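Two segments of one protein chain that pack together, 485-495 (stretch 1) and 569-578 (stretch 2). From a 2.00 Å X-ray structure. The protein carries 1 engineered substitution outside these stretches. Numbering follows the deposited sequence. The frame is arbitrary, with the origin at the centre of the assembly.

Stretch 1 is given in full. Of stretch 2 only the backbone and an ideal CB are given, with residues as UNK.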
ATOM      1  N   GLU B 485     -16.609 -22.798  16.396  1.00 26.59           N
ATOM      2  CA  GLU B 485     -16.765 -24.057  15.675  1.00 28.26           C
ATOM      3  C   GLU B 485     -16.485 -23.850  14.196  1.00 26.78           C
ATOM      4  O   GLU B 485     -15.762 -24.625  13.575  1.00 26.66           O
ATOM      5  CB  GLU B 485     -18.182 -24.606  15.857  1.00 30.79           C
ATOM      6  CG  GLU B 485     -18.439 -25.890  15.090  1.00 33.64           C
ATOM      7  CD  GLU B 485     -19.877 -26.356  15.203  1.00 36.75           C
ATOM      8  OE1 GLU B 485     -20.788 -25.585  14.822  1.00 38.10           O
ATOM      9  OE2 GLU B 485     -20.094 -27.492  15.667  1.00 37.76           O
ATOM     10  N   ALA B 486     -17.068 -22.801  13.632  1.00 22.96           N
ATOM     11  CA  ALA B 486     -16.866 -22.498  12.221  1.00 21.89           C
ATOM     12  C   ALA B 486     -15.391 -22.270  11.887  1.00 20.30           C
ATOM     13  O   ALA B 486     -14.883 -22.844  10.923  1.00 18.66           O
ATOM     14  CB  ALA B 486     -17.669 -21.280  11.837  1.00 23.24           C
ATOM     15  N   PHE B 487     -14.703 -21.436  12.668  1.00 21.94           N
ATOM     16  CA  PHE B 487     -13.282 -21.157  12.413  1.00 21.89           C
ATOM     17  C   PHE B 487     -12.362 -22.352  12.682  1.00 22.15           C
ATOM     18  O   PHE B 487     -11.378 -22.547  11.971  1.00 23.06           O
ATOM     19  CB  PHE B 487     -12.804 -19.956  13.237  1.00 23.13           C
ATOM     20  CG  PHE B 487     -13.101 -18.623  12.599  1.00 22.08           C
ATOM     21  CD1 PHE B 487     -14.401 -18.131  12.543  1.00 21.96           C
ATOM     22  CD2 PHE B 487     -12.076 -17.873  12.029  1.00 22.48           C
ATOM     23  CE1 PHE B 487     -14.677 -16.915  11.926  1.00 19.38           C
ATOM     24  CE2 PHE B 487     -12.337 -16.657  11.413  1.00 21.84           C
ATOM     25  CZ  PHE B 487     -13.644 -16.177  11.359  1.00 23.36           C
ATOM     26  N   GLU B 488     -12.667 -23.142  13.707  1.00 22.93           N
ATOM     27  CA  GLU B 488     -11.842 -24.309  14.023  1.00 26.17           C
ATOM     28  C   GLU B 488     -11.984 -25.337  12.906  1.00 27.25           C
ATOM     29  O   GLU B 488     -10.995 -25.878  12.421  1.00 28.51           O
ATOM     30  CB  GLU B 488     -12.250 -24.929  15.366  1.00 25.61           C
ATOM     31  CG  GLU B 488     -12.058 -24.018  16.571  1.00 25.98           C
ATOM     32  CD  GLU B 488     -12.444 -24.687  17.874  1.00 28.59           C
ATOM     33  OE1 GLU B 488     -13.340 -25.554  17.849  1.00 31.51           O
ATOM     34  OE2 GLU B 488     -11.872 -24.336  18.927  1.00 30.94           O
ATOM     35  N   ALA B 489     -13.217 -25.591  12.491  1.00 28.56           N
ATOM     36  CA  ALA B 489     -13.473 -26.539  11.412  1.00 29.69           C
ATOM     37  C   ALA B 489     -12.793 -26.105  10.115  1.00 30.15           C
ATOM     38  O   ALA B 489     -12.143 -26.901   9.438  1.00 31.11           O
ATOM     39  CB  ALA B 489     -14.970 -26.674  11.183  1.00 31.83           C
ATOM     40  N   ARG B 490     -12.947 -24.836   9.767  1.00 26.88           N
ATOM     41  CA  ARG B 490     -12.347 -24.303   8.555  1.00 26.51           C
ATOM     42  C   ARG B 490     -10.822 -24.461   8.543  1.00 24.88           C
ATOM     43  O   ARG B 490     -10.238 -24.862   7.534  1.00 26.07           O
ATOM     44  CB  ARG B 490     -12.747 -22.830   8.401  1.00 26.96           C
ATOM     45  CG  ARG B 490     -11.985 -22.075   7.336  1.00 28.78           C
ATOM     46  CD  ARG B 490     -11.075 -21.039   7.974  1.00 29.62           C
ATOM     47  NE  ARG B 490     -10.419 -20.179   6.978  1.00 26.93           N
ATOM     48  CZ  ARG B 490      -9.933 -18.974   7.262  1.00 24.54           C
ATOM     49  NH1 ARG B 490     -10.039 -18.490   8.498  1.00 20.28           N
ATOM     50  NH2 ARG B 490      -9.351 -18.252   6.321  1.00 21.50           N
ATOM     51  N   ALA B 491     -10.185 -24.161   9.668  1.00 23.59           N
ATOM     52  CA  ALA B 491      -8.734 -24.277   9.789  1.00 23.40           C
ATOM     53  C   ALA B 491      -8.285 -25.737   9.760  1.00 26.18           C
ATOM     54  O   ALA B 491      -7.380 -26.106   9.013  1.00 25.07           O
ATOM     55  CB  ALA B 491      -8.266 -23.625  11.077  1.00 20.79           C
ATOM     56  N   LEU B 492      -8.922 -26.563  10.585  1.00 26.49           N
ATOM     57  CA  LEU B 492      -8.593 -27.982  10.657  1.00 27.99           C
ATOM     58  C   LEU B 492      -8.792 -28.644   9.297  1.00 26.19           C
ATOM     59  O   LEU B 492      -7.960 -29.426   8.854  1.00 27.30           O
ATOM     60  CB  LEU B 492      -9.472 -28.679  11.703  1.00 28.18           C
ATOM     61  CG  LEU B 492      -9.308 -30.202  11.844  1.00 28.94           C
ATOM     62  CD1 LEU B 492      -7.871 -30.552  12.180  1.00 30.65           C
ATOM     63  CD2 LEU B 492     -10.229 -30.697  12.940  1.00 33.04           C
ATOM     64  N   ARG B 493      -9.907 -28.321   8.652  1.00 24.80           N
ATOM     65  CA  ARG B 493     -10.231 -28.866   7.349  1.00 24.90           C
ATOM     66  C   ARG B 493      -9.137 -28.557   6.327  1.00 25.06           C
ATOM     67  O   ARG B 493      -8.694 -29.438   5.587  1.00 23.28           O
ATOM     68  CB  ARG B 493     -11.570 -28.299   6.878  1.00 27.19           C
ATOM     69  CG  ARG B 493     -11.901 -28.556   5.419  1.00 33.46           C
ATOM     70  CD  ARG B 493     -12.156 -30.017   5.137  1.00 36.82           C
ATOM     71  NE  ARG B 493     -13.478 -30.225   4.539  1.00 42.28           N
ATOM     72  CZ  ARG B 493     -13.906 -31.395   4.078  1.00 40.70           C
ATOM     73  NH1 ARG B 493     -13.116 -32.457   4.153  1.00 40.54           N
ATOM     74  NH2 ARG B 493     -15.120 -31.504   3.557  1.00 41.84           N
ATOM     75  N   MET B 494      -8.709 -27.300   6.286  1.00 22.69           N
ATOM     76  CA  MET B 494      -7.661 -26.890   5.359  1.00 23.13           C
ATOM     77  C   MET B 494      -6.343 -27.601   5.651  1.00 20.04           C
ATOM     78  O   MET B 494      -5.645 -28.018   4.737  1.00 23.40           O
ATOM     79  CB  MET B 494      -7.461 -25.362   5.423  1.00 23.13           C
ATOM     80  CG  MET B 494      -8.658 -24.575   4.896  1.00 23.58           C
ATOM     81  SD  MET B 494      -8.586 -22.777   5.146  1.00 20.65           S
ATOM     82  CE  MET B 494      -7.592 -22.263   3.766  1.00 15.30           C
ATOM     83  N   ALA B 495      -6.010 -27.739   6.926  1.00 19.48           N
ATOM     84  CA  ALA B 495      -4.767 -28.397   7.324  1.00 21.95           C
ATOM     85  C   ALA B 495      -4.795 -29.891   6.986  1.00 25.48           C
ATOM     86  O   ALA B 495      -3.828 -30.429   6.438  1.00 23.76           O
ATOM     87  CB  ALA B 495      -4.534 -28.211   8.801  1.00 19.34           C
ATOM     88  N   UNK B 569     -15.013 -18.784   0.788  1.00 20.90           N
ATOM     89  CA  UNK B 569     -14.673 -20.016   0.095  1.00 19.52           C
ATOM     90  C   UNK B 569     -14.133 -21.100   1.015  1.00 21.09           C
ATOM     91  O   UNK B 569     -14.451 -22.279   0.830  1.00 19.66           O
ATOM     92  CB  UNK B 569     -13.645 -19.721  -0.999  1.00 19.52           C
ATOM     93  N   UNK B 570     -13.317 -20.716   2.000  1.00 21.94           N
ATOM     94  CA  UNK B 570     -12.739 -21.677   2.950  1.00 21.77           C
ATOM     95  C   UNK B 570     -13.824 -22.339   3.816  1.00 25.47           C
ATOM     96  O   UNK B 570     -13.771 -23.545   4.072  1.00 26.37           O
ATOM     97  CB  UNK B 570     -11.714 -20.978   3.845  1.00 21.77           C
ATOM     98  N   UNK B 571     -14.790 -21.550   4.287  1.00 23.93           N
ATOM     99  CA  UNK B 571     -15.862 -22.082   5.134  1.00 26.81           C
ATOM    100  C   UNK B 571     -16.887 -22.943   4.368  1.00 30.45           C
ATOM    101  O   UNK B 571     -17.314 -23.991   4.865  1.00 31.06           O
ATOM    102  CB  UNK B 571     -16.587 -20.921   5.817  1.00 26.81           C
ATOM    103  N   UNK B 572     -17.280 -22.510   3.170  1.00 28.99           N
ATOM    104  CA  UNK B 572     -18.246 -23.268   2.378  1.00 29.71           C
ATOM    105  C   UNK B 572     -17.707 -24.627   1.926  1.00 32.80           C
ATOM    106  O   UNK B 572     -18.481 -25.528   1.599  1.00 35.38           O
ATOM    107  CB  UNK B 572     -18.664 -22.450   1.154  1.00 29.71           C
ATOM    108  N   UNK B 573     -16.389 -24.778   1.904  1.00 32.70           N
ATOM    109  CA  UNK B 573     -15.793 -26.045   1.499  1.00 36.78           C
ATOM    110  C   UNK B 573     -15.941 -27.122   2.574  1.00 38.43           C
ATOM    111  O   UNK B 573     -15.851 -28.313   2.280  1.00 40.83           O
ATOM    112  CB  UNK B 573     -14.313 -25.842   1.168  1.00 36.78           C
ATOM    113  N   UNK B 574     -16.172 -26.703   3.814  1.00 39.07           N
ATOM    114  CA  UNK B 574     -16.306 -27.641   4.930  1.00 40.37           C
ATOM    115  C   UNK B 574     -17.669 -28.314   5.014  1.00 43.10           C
ATOM    116  O   UNK B 574     -17.821 -29.333   5.690  1.00 44.43           O
ATOM    117  CB  UNK B 574     -16.030 -26.911   6.246  1.00 40.37           C
ATOM    118  N   UNK B 575     -18.654 -27.748   4.323  1.00 43.28           N
ATOM    119  CA  UNK B 575     -20.014 -28.280   4.324  1.00 46.57           C
ATOM    120  C   UNK B 575     -20.636 -28.142   5.709  1.00 46.92           C
ATOM    121  O   UNK B 575     -21.730 -28.641   5.968  1.00 47.85           O
ATOM    122  CB  UNK B 575     -20.021 -29.744   3.881  1.00 46.57           C
ATOM    123  N   UNK B 576     -19.928 -27.459   6.599  1.00 48.00           N
ATOM    124  CA  UNK B 576     -20.402 -27.222   7.959  1.00 48.86           C
ATOM    125  C   UNK B 576     -21.162 -25.888   7.939  1.00 46.63           C
ATOM    126  O   UNK B 576     -21.879 -25.549   8.876  1.00 47.92           O
ATOM    127  CB  UNK B 576     -19.248 -27.202   8.964  1.00 48.86           C
ATOM    128  N   UNK B 577     -20.999 -25.151   6.843  1.00 44.93           N
ATOM    129  CA  UNK B 577     -21.664 -23.865   6.627  1.00 41.02           C
ATOM    130  C   UNK B 577     -22.277 -23.884   5.233  1.00 37.74           C
ATOM    131  O   UNK B 577     -21.611 -24.242   4.268  1.00 38.16           O
ATOM    132  CB  UNK B 577     -20.691 -22.695   6.787  1.00 41.02           C
ATOM    133  N   UNK B 578     -23.546 -23.499   5.133  1.00 37.20           N
ATOM    134  CA  UNK B 578     -24.234 -23.482   3.847  1.00 34.97           C
ATOM    135  C   UNK B 578     -24.318 -22.050   3.306  1.00 32.52           C
ATOM    136  O   UNK B 578     -24.135 -21.083   4.050  1.00 31.59           O
ATOM    137  CB  UNK B 578     -25.633 -24.087   3.981  1.00 34.97           C
TER

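Position 569 is helical, and its ideal CB has nothing of stretch 1 within 5.5 Å. Many residues would do. The deposited residue is Gly569. Its O accepts a hydrogen bond from the side chain at 573.

Position 570 is helical, and CA-to-CB points toward stretch 1. The ideal CB lies 3.5 Å from Arg490 NE and 3.8 Å from Met494 SD. A guanidinium this close favours an acceptor on a short side chain; Asp, Asn or Ser would suit, and Asp would also balance the charge. The residue is Asp570, chi1 m. Arg490 NH2 donates to Asp570 OD2 at 2.9 Å in a salt bridge, and Arg490 NE reaches the same Asp570 OD2 at 3.3 Å. The carboxylate oxygen sits at the guanidinium edge, where the N-H groups point. Water 1 donates to Asp570 O (3.0 Å) and, weakly, to Arg490 O (3.3 Å), linking the backbones.

The closest CA-to-CA approach is at position 571, 5.4 Å from its CA to Arg490 CA. Its CA-to-CB points sideways, and the ideal CB is 5.0 Å from Arg490 CG. A long apolar side chain could run along the arginine and reach Ala486 and Phe487; Leu, Met or an aromatic would suit. The residue is Phe571, chi1 m. Arg490 CG lies over its ring face, 3.9 Å from the centroid. The edge of Phe571 meets the face of Phe487, with Phe487 CZ and Phe571 CZ 3.8 Å apart.

Position 572 is out of reach and open to many residues. It is Leu572.

Position 573 points sideways, with no stretch 1 atom within 5.5 Å of its ideal CB. Small or polar residues fit. In Ser573, OG donates to Gly569 O at 2.9 Å.

Position 574 also points sideways. Its ideal CB is 4.5 Å from Arg493 NE and 5.0 Å from Ala489 O. Val, Thr or Ala could fill this space. The residue is Thr574, chi1 p. Its CG2 packs 3.7 Å from Arg493 CG and 3.8 Å from Arg490 CA, while OG1 donates to Phe571 O at 2.6 Å.

Position 575 has positive phi (66°) as the chain leaves the helix. Gly, Asn or Asp suits. It is Asn575, whose ND2 lies 3.7 Å from Arg493 NH2.

Position 576 points toward Ala489 CB, 4.8 Å from the ideal CB. Small or medium residues fit. It is Cys576, covalently bonded elsewhere in the structure.

Position 577 is extended and points toward stretch 1. An apolar chain could reach Ala486. In Ile577, CD1 packs 3.8 Å from Ala486 CB.

Position 578 is out of reach, at an N-cap. Thr578 makes no capping bond.

Stretch 2, residues 569-578: GDFLSTNCIT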
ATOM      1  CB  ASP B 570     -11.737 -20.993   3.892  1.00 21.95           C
ATOM      2  CG  ASP B 570     -10.502 -20.457   3.180  1.00 21.77           C
ATOM      3  OD1 ASP B 570     -10.262 -20.798   2.003  1.00 20.44           O
ATOM      4  OD2 ASP B 570      -9.759 -19.688   3.829  1.00 22.89           O
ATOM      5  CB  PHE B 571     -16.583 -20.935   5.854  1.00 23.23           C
ATOM      6  CG  PHE B 571     -15.713 -20.188   6.832  1.00 20.53           C
ATOM      7  CD1 PHE B 571     -14.806 -19.230   6.390  1.00 21.39           C
ATOM      8  CD2 PHE B 571     -15.785 -20.460   8.195  1.00 20.24           C
ATOM      9  CE1 PHE B 571     -13.979 -18.553   7.285  1.00 21.00           C
ATOM     10  CE2 PHE B 571     -14.962 -19.789   9.101  1.00 22.55           C
ATOM     11  CZ  PHE B 571     -14.056 -18.832   8.642  1.00 21.00           C
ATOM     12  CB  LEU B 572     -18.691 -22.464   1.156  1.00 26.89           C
ATOM     13  CG  LEU B 572     -19.626 -21.286   1.425  1.00 27.82           C
ATOM     14  CD1 LEU B 572     -20.006 -20.617   0.108  1.00 21.04           C
ATOM     15  CD2 LEU B 572     -20.868 -21.778   2.167  1.00 28.78           C
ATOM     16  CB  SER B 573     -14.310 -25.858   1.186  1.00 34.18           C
ATOM     17  OG  SER B 573     -14.127 -25.050   0.038  1.00 29.82           O
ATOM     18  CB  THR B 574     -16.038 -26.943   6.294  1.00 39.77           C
ATOM     19  OG1 THR B 574     -17.088 -26.002   6.562  1.00 39.44           O
ATOM     20  CG2 THR B 574     -14.692 -26.223   6.275  1.00 32.15           C
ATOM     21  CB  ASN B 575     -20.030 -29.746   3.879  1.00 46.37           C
ATOM     22  CG  ASN B 575     -19.487 -29.933   2.473  1.00 50.23           C
ATOM     23  OD1 ASN B 575     -19.934 -29.273   1.531  1.00 51.41           O
ATOM     24  ND2 ASN B 575     -18.523 -30.834   2.323  1.00 49.61           N
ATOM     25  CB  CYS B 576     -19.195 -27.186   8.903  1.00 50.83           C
ATOM     26  SG  CYS B 576     -19.461 -26.822  10.671  1.00 55.96           S
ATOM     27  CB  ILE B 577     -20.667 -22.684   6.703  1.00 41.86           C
ATOM     28  CG1 ILE B 577     -20.159 -22.522   8.131  1.00 43.14           C
ATOM     29  CG2 ILE B 577     -21.339 -21.394   6.246  1.00 41.82           C
ATOM     30  CD1 ILE B 577     -19.126 -21.438   8.286  1.00 46.35           C
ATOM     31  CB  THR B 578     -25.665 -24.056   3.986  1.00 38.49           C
ATOM     32  OG1 THR B 578     -26.177 -24.407   2.697  1.00 43.23           O
ATOM     33  CG2 THR B 578     -26.586 -23.032   4.605  1.00 36.36           C
TER
HETATM   34  O   HOH W   1     -11.653 -25.615   4.620  1.00 35.61           O
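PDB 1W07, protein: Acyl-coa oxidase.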